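Local coordinates for cyanate lyase C-terminal domain-containing protein (PDB 5UK3) that probably catalyses the bicarbonate-dependent breakdown of cyanate to ammonia and carbon dioxide, as a decameric cyanase, at residues 50-55 and 65-70; 42-47 and 61-66. All blocks are in the same frame, centred on the assembly; numbering follows the deposited sequence.

Both contacts tie helix 61-70 to the helix-turn-helix region that precedes it in the N-terminal domain of cyanase. From the N terminus, the chain runs through helix 35-42 and the turn after it, which contributes 42-47, the first half of contact 2, and then along helix 46-53, whose end supplies 50-55 for contact 1. A loop leads into helix 61-70, where both contacts finish, contact 2 on 61-66 and contact 1 on 65-70. The two loops therefore cross, neither enclosing the other, and their second segments share His65 and Arg66. The contacts lie about 6 Å apart between centres and meet where Leu42 CD1 packs on Ile67 CG1, at 3.9 Å.

Contact 1 (50-55 and 65-70); sequences TSVLHG and HRICDT
A small, wholly apolar helix-to-helix contact joins the C-terminal turn of helix 46-53 to helix 61-70 inside the helix-turn-helix-like N-terminal domain, with Ile67 meeting Leu53 and Val52. The backbones keep their distance, Leu53 CA and Ile67 CA being 9.1 Å apart, and the side chains reach across. Ile67 uses both of its branches. Its CG2, anti to the backbone N, lies 3.9 Å from Leu53 CD2, while CD1, at the tip of the longer branch, comes only to 4.5 Å from Val52 CG1. Leu53 sets out to one side of the partner helix, and its CG, anti to the carbonyl carbon (chi1 -60°), carries CD2 back toward Ile67 so that the two chains cross at a slant. Leu81 of helix 78-82 touches both Val52 and Ile67, and Phe24 of helix 23-31 packs on Leu53, placing the pair in a core shared by several helices. The end of helix 46-53 is finished locally: Gly55, with positive phi, closes a Schellman motif, and Thr50 O accepts both His54 N and His54 ND1, the imidazole nitrogen at 2.9 Å and above the carbonyl plane. The touching groups are all aliphatic carbons, so apolar packing, burying 90 Å², joins these segments, whereas the bonds to Thr50 O stay within one helix end.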
loop_
_atom_site.group_PDB
_atom_site.type_symbol
_atom_site.label_atom_id
_atom_site.label_comp_id
_atom_site.label_asym_id
_atom_site.label_seq_id
_atom_site.Cartn_x
_atom_site.Cartn_y
_atom_site.Cartn_z
ATOM N N THR I 50 24.754 17.279 -13.432
ATOM C CA THR I 50 24.492 17.034 -12.041
ATOM C C THR I 50 24.010 15.575 -11.885
ATOM O O THR I 50 24.462 14.884 -10.990
ATOM C CB THR I 50 23.497 18.059 -11.480
ATOM O OG1 THR I 50 24.013 19.389 -11.685
ATOM C CG2 THR I 50 23.269 17.863 -10.001
ATOM N N SER I 51 23.092 15.138 -12.743
ATOM C CA SER I 51 22.549 13.811 -12.634
ATOM C C SER I 51 23.596 12.720 -12.903
ATOM O O SER I 51 23.490 11.629 -12.348
ATOM C CB SER I 51 21.358 13.612 -13.547
ATOM O OG SER I 51 21.768 13.414 -14.883
ATOM N N VAL I 52 24.585 13.009 -13.734
ATOM C CA VAL I 52 25.678 12.074 -13.941
ATOM C C VAL I 52 26.448 11.902 -12.632
ATOM O O VAL I 52 26.808 10.789 -12.253
ATOM C CB VAL I 52 26.634 12.557 -15.057
ATOM C CG1 VAL I 52 27.930 11.760 -15.038
ATOM C CG2 VAL I 52 25.992 12.429 -16.413
ATOM N N LEU I 53 26.789 13.023 -12.005
ATOM C CA LEU I 53 27.536 12.982 -10.759
ATOM C C LEU I 53 26.727 12.260 -9.674
ATOM O O LEU I 53 27.306 11.588 -8.843
ATOM C CB LEU I 53 27.908 14.375 -10.285
ATOM C CG LEU I 53 28.762 15.215 -11.199
ATOM C CD1 LEU I 53 28.876 16.613 -10.607
ATOM C CD2 LEU I 53 30.113 14.615 -11.381
ATOM N N HIS I 54 25.405 12.378 -9.685
ATOM C CA HIS I 54 24.567 11.679 -8.716
ATOM C C HIS I 54 24.285 10.207 -9.092
ATOM O O HIS I 54 23.614 9.524 -8.314
ATOM C CB HIS I 54 23.249 12.406 -8.484
ATOM C CG HIS I 54 23.389 13.630 -7.679
ATOM N ND1 HIS I 54 24.145 14.705 -8.082
ATOM C CD2 HIS I 54 22.866 13.969 -6.488
ATOM C CE1 HIS I 54 24.093 15.658 -7.170
ATOM N NE2 HIS I 54 23.312 15.237 -6.193
ATOM N N GLY I 55 24.735 9.749 -10.262
ATOM C CA GLY I 55 24.546 8.391 -10.686
ATOM C C GLY I 55 23.174 8.025 -11.199
ATOM O O GLY I 55 22.742 6.868 -11.063
ATOM N N HIS I 65 36.727 11.527 -18.296
ATOM C CA HIS I 65 38.111 11.941 -17.968
ATOM C C HIS I 65 38.166 13.425 -17.630
ATOM O O HIS I 65 38.736 13.830 -16.637
ATOM C CB HIS I 65 39.115 11.642 -19.086
ATOM C CG HIS I 65 39.500 10.203 -19.212
ATOM N ND1 HIS I 65 39.912 9.439 -18.138
ATOM C CD2 HIS I 65 39.610 9.405 -20.305
ATOM C CE1 HIS I 65 40.209 8.219 -18.550
ATOM N NE2 HIS I 65 40.031 8.170 -19.861
ATOM N N ARG I 66 37.503 14.213 -18.432
ATOM C CA ARG I 66 37.420 15.657 -18.195
ATOM C C ARG I 66 36.739 16.052 -16.886
ATOM O O ARG I 66 37.182 16.983 -16.233
ATOM C CB ARG I 66 36.689 16.345 -19.350
ATOM C CG ARG I 66 37.602 16.854 -20.402
ATOM C CD ARG I 66 36.845 17.630 -21.347
ATOM N NE ARG I 66 36.804 19.041 -21.067
ATOM C CZ ARG I 66 36.067 19.876 -21.765
ATOM N NH1 ARG I 66 36.045 21.157 -21.441
ATOM N NH2 ARG I 66 35.371 19.436 -22.832
ATOM N N ILE I 67 35.665 15.353 -16.523
ATOM C CA ILE I 67 35.038 15.561 -15.214
ATOM C C ILE I 67 36.062 15.300 -14.107
ATOM O O ILE I 67 36.193 16.071 -13.175
ATOM C CB ILE I 67 33.769 14.670 -15.033
ATOM C CG1 ILE I 67 32.643 15.210 -15.888
ATOM C CG2 ILE I 67 33.305 14.629 -13.587
ATOM C CD1 ILE I 67 31.522 14.221 -16.153
ATOM N N CYS I 68 36.776 14.192 -14.215
ATOM C CA CYS I 68 37.761 13.871 -13.223
ATOM C C CYS I 68 38.815 14.962 -13.029
ATOM O O CYS I 68 39.269 15.211 -11.939
ATOM C CB CYS I 68 38.398 12.513 -13.551
ATOM S SG CYS I 68 37.232 11.132 -13.407
ATOM N N ASP I 69 39.300 15.530 -14.101
ATOM C CA ASP I 69 40.268 16.607 -14.000
ATOM C C ASP I 69 39.724 17.852 -13.392
ATOM O O ASP I 69 40.462 18.602 -12.763
ATOM C CB ASP I 69 40.610 16.976 -15.466
ATOM C CG ASP I 69 41.651 16.078 -16.107
ATOM O OD1 ASP I 69 42.030 15.095 -15.424
ATOM O OD2 ASP I 69 41.995 16.323 -17.327
ATOM N N THR I 70 38.488 18.153 -13.738
ATOM C CA THR I 70 37.831 19.333 -13.251
ATOM C C THR I 70 37.714 19.267 -11.726
ATOM O O THR I 70 37.998 20.259 -11.037
ATOM C CB THR I 70 36.460 19.445 -13.882
ATOM O OG1 THR I 70 36.608 19.465 -15.307
ATOM C CG2 THR I 70 35.753 20.708 -13.417
#

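Contact 2 (42-47 and 61-66); sequences LSVNKV and IQLAHR
The turn between helices 35-42 and 46-53, the link between two helices of the helix-turn-helix-like N-terminal domain, packs against the first turns of helix 61-70 through Leu42, Leu63, Arg66 and Val44. Leu42 gives the largest share, 95 of the 222 Å² buried between the segments. Its CD2 methyl sits 3.7 Å from Arg66 CB and equally 3.7 Å from Arg66 NE, and it lies over one face of the guanidinium, 3.6 Å above the plane and displaced toward the rim. Arg66 folds round the methyl because its chain bends at chi3 (93°), turning the flat group back over Leu42; the two side chains run past one another in opposite directions. Farther along the group, Arg66 NH1 approaches Leu42 CA to 3.9 Å, a contact of packing. The order of helices is consistent with the XRE-type helix-turn-helix fold, in which 35-42 and 46-53 would be the helix-turn-helix pair and 61-70 a following helix packed on it. Here the chain leaves helix 35-42 at Ser43, in positive phi, and enters the next helix with Asn45 at its N-cap position. Leu63 closes the apolar side of the contact: its CD1 is 4.3 Å from Val44 CG1 and 4.4 Å from Leu42 CD2. Trp48 also touches Leu63, and Leu49 touches Val44, both from helix 46-53, while at the far end of the turn Lys46 NZ forms a salt bridge with Glu119 of a neighbouring subunit.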
loop_
_atom_site.group_PDB
_atom_site.type_symbol
_atom_site.label_atom_id
_atom_site.label_comp_id
_atom_site.label_asym_id
_atom_site.label_seq_id
_atom_site.Cartn_x
_atom_site.Cartn_y
_atom_site.Cartn_z
ATOM N N LEU I 42 32.687 22.515 -18.961
ATOM C CA LEU I 42 32.558 21.332 -19.786
ATOM C C LEU I 42 31.642 21.455 -21.001
ATOM O O LEU I 42 31.580 20.536 -21.805
ATOM C CB LEU I 42 32.087 20.168 -18.911
ATOM C CG LEU I 42 33.109 19.793 -17.805
ATOM C CD1 LEU I 42 32.498 18.996 -16.690
ATOM C CD2 LEU I 42 34.252 19.003 -18.375
ATOM N N SER I 43 30.934 22.588 -21.139
ATOM C CA SER I 43 29.982 22.847 -22.248
ATOM C C SER I 43 28.850 21.826 -22.345
ATOM O O SER I 43 28.616 21.253 -23.403
ATOM C CB SER I 43 30.721 22.958 -23.583
ATOM O OG SER I 43 31.528 24.135 -23.602
ATOM N N VAL I 44 28.194 21.561 -21.213
ATOM C CA VAL I 44 27.093 20.601 -21.125
ATOM C C VAL I 44 25.956 21.165 -20.267
ATOM O O VAL I 44 26.153 22.117 -19.509
ATOM C CB VAL I 44 27.529 19.257 -20.519
ATOM C CG1 VAL I 44 28.564 18.582 -21.388
ATOM C CG2 VAL I 44 28.061 19.419 -19.087
ATOM N N ASN I 45 24.783 20.557 -20.405
ATOM C CA ASN I 45 23.616 20.933 -19.649
ATOM C C ASN I 45 23.875 20.752 -18.152
ATOM O O ASN I 45 24.277 19.693 -17.719
ATOM C CB ASN I 45 22.404 20.056 -20.038
ATOM C CG ASN I 45 21.127 20.488 -19.362
ATOM O OD1 ASN I 45 20.808 21.699 -19.259
ATOM N ND2 ASN I 45 20.400 19.545 -18.858
ATOM N N LYS I 46 23.597 21.783 -17.363
ATOM C CA LYS I 46 23.833 21.769 -15.920
ATOM C C LYS I 46 23.132 20.625 -15.177
ATOM O O LYS I 46 23.763 19.958 -14.365
ATOM C CB LYS I 46 23.408 23.113 -15.315
ATOM C CG LYS I 46 23.941 23.349 -13.918
ATOM C CD LYS I 46 22.947 24.061 -13.055
ATOM C CE LYS I 46 22.649 25.452 -13.536
ATOM N NZ LYS I 46 21.585 26.019 -12.679
ATOM N N VAL I 47 21.836 20.442 -15.435
ATOM C CA VAL I 47 21.033 19.480 -14.705
ATOM C C VAL I 47 21.461 18.089 -15.095
ATOM O O VAL I 47 21.530 17.199 -14.233
ATOM C CB VAL I 47 19.536 19.646 -14.970
ATOM C CG1 VAL I 47 18.717 18.513 -14.410
ATOM C CG2 VAL I 47 19.029 20.948 -14.360
ATOM N N ILE I 61 33.420 8.196 -22.228
ATOM C CA ILE I 61 34.691 8.121 -21.470
ATOM C C ILE I 61 35.480 9.417 -21.556
ATOM O O ILE I 61 36.088 9.822 -20.579
ATOM C CB ILE I 61 35.636 6.950 -21.873
ATOM C CG1 ILE I 61 34.847 5.635 -22.102
ATOM C CG2 ILE I 61 36.650 6.723 -20.744
ATOM C CD1 ILE I 61 35.665 4.407 -22.539
ATOM N N GLN I 62 35.456 10.072 -22.718
ATOM C CA GLN I 62 36.176 11.322 -22.873
ATOM C C GLN I 62 35.625 12.443 -21.964
ATOM O O GLN I 62 36.400 13.151 -21.328
ATOM C CB GLN I 62 36.307 11.703 -24.325
ATOM C CG GLN I 62 35.174 12.546 -24.907
ATOM C CD GLN I 62 35.413 12.894 -26.379
ATOM O OE1 GLN I 62 36.566 12.982 -26.818
ATOM N NE2 GLN I 62 34.326 13.057 -27.147
ATOM N N LEU I 63 34.313 12.569 -21.820
ATOM C CA LEU I 63 33.785 13.500 -20.840
ATOM C C LEU I 63 34.115 13.059 -19.422
ATOM O O LEU I 63 34.396 13.878 -18.538
ATOM C CB LEU I 63 32.268 13.681 -20.980
ATOM C CG LEU I 63 31.707 14.888 -20.205
ATOM C CD1 LEU I 63 32.029 16.160 -20.923
ATOM C CD2 LEU I 63 30.212 14.769 -19.981
ATOM N N ALA I 64 34.018 11.768 -19.163
ATOM C CA ALA I 64 34.338 11.245 -17.837
ATOM C C ALA I 64 35.739 11.663 -17.402
ATOM O O ALA I 64 35.917 12.072 -16.242
ATOM C CB ALA I 64 34.172 9.738 -17.809
ATOM N N HIS I 65 36.727 11.527 -18.296
ATOM C CA HIS I 65 38.111 11.941 -17.968
ATOM C C HIS I 65 38.166 13.425 -17.630
ATOM O O HIS I 65 38.736 13.830 -16.637
ATOM C CB HIS I 65 39.115 11.642 -19.086
ATOM C CG HIS I 65 39.500 10.203 -19.212
ATOM N ND1 HIS I 65 39.912 9.439 -18.138
ATOM C CD2 HIS I 65 39.610 9.405 -20.305
ATOM C CE1 HIS I 65 40.209 8.219 -18.550
ATOM N NE2 HIS I 65 40.031 8.170 -19.861
ATOM N N ARG I 66 37.503 14.213 -18.432
ATOM C CA ARG I 66 37.420 15.657 -18.195
ATOM C C ARG I 66 36.739 16.052 -16.886
ATOM O O ARG I 66 37.182 16.983 -16.233
ATOM C CB ARG I 66 36.689 16.345 -19.350
ATOM C CG ARG I 66 37.602 16.854 -20.402
ATOM C CD ARG I 66 36.845 17.630 -21.347
ATOM N NE ARG I 66 36.804 19.041 -21.067
ATOM C CZ ARG I 66 36.067 19.876 -21.765
ATOM N NH1 ARG I 66 36.045 21.157 -21.441
ATOM N NH2 ARG I 66 35.371 19.436 -22.832
#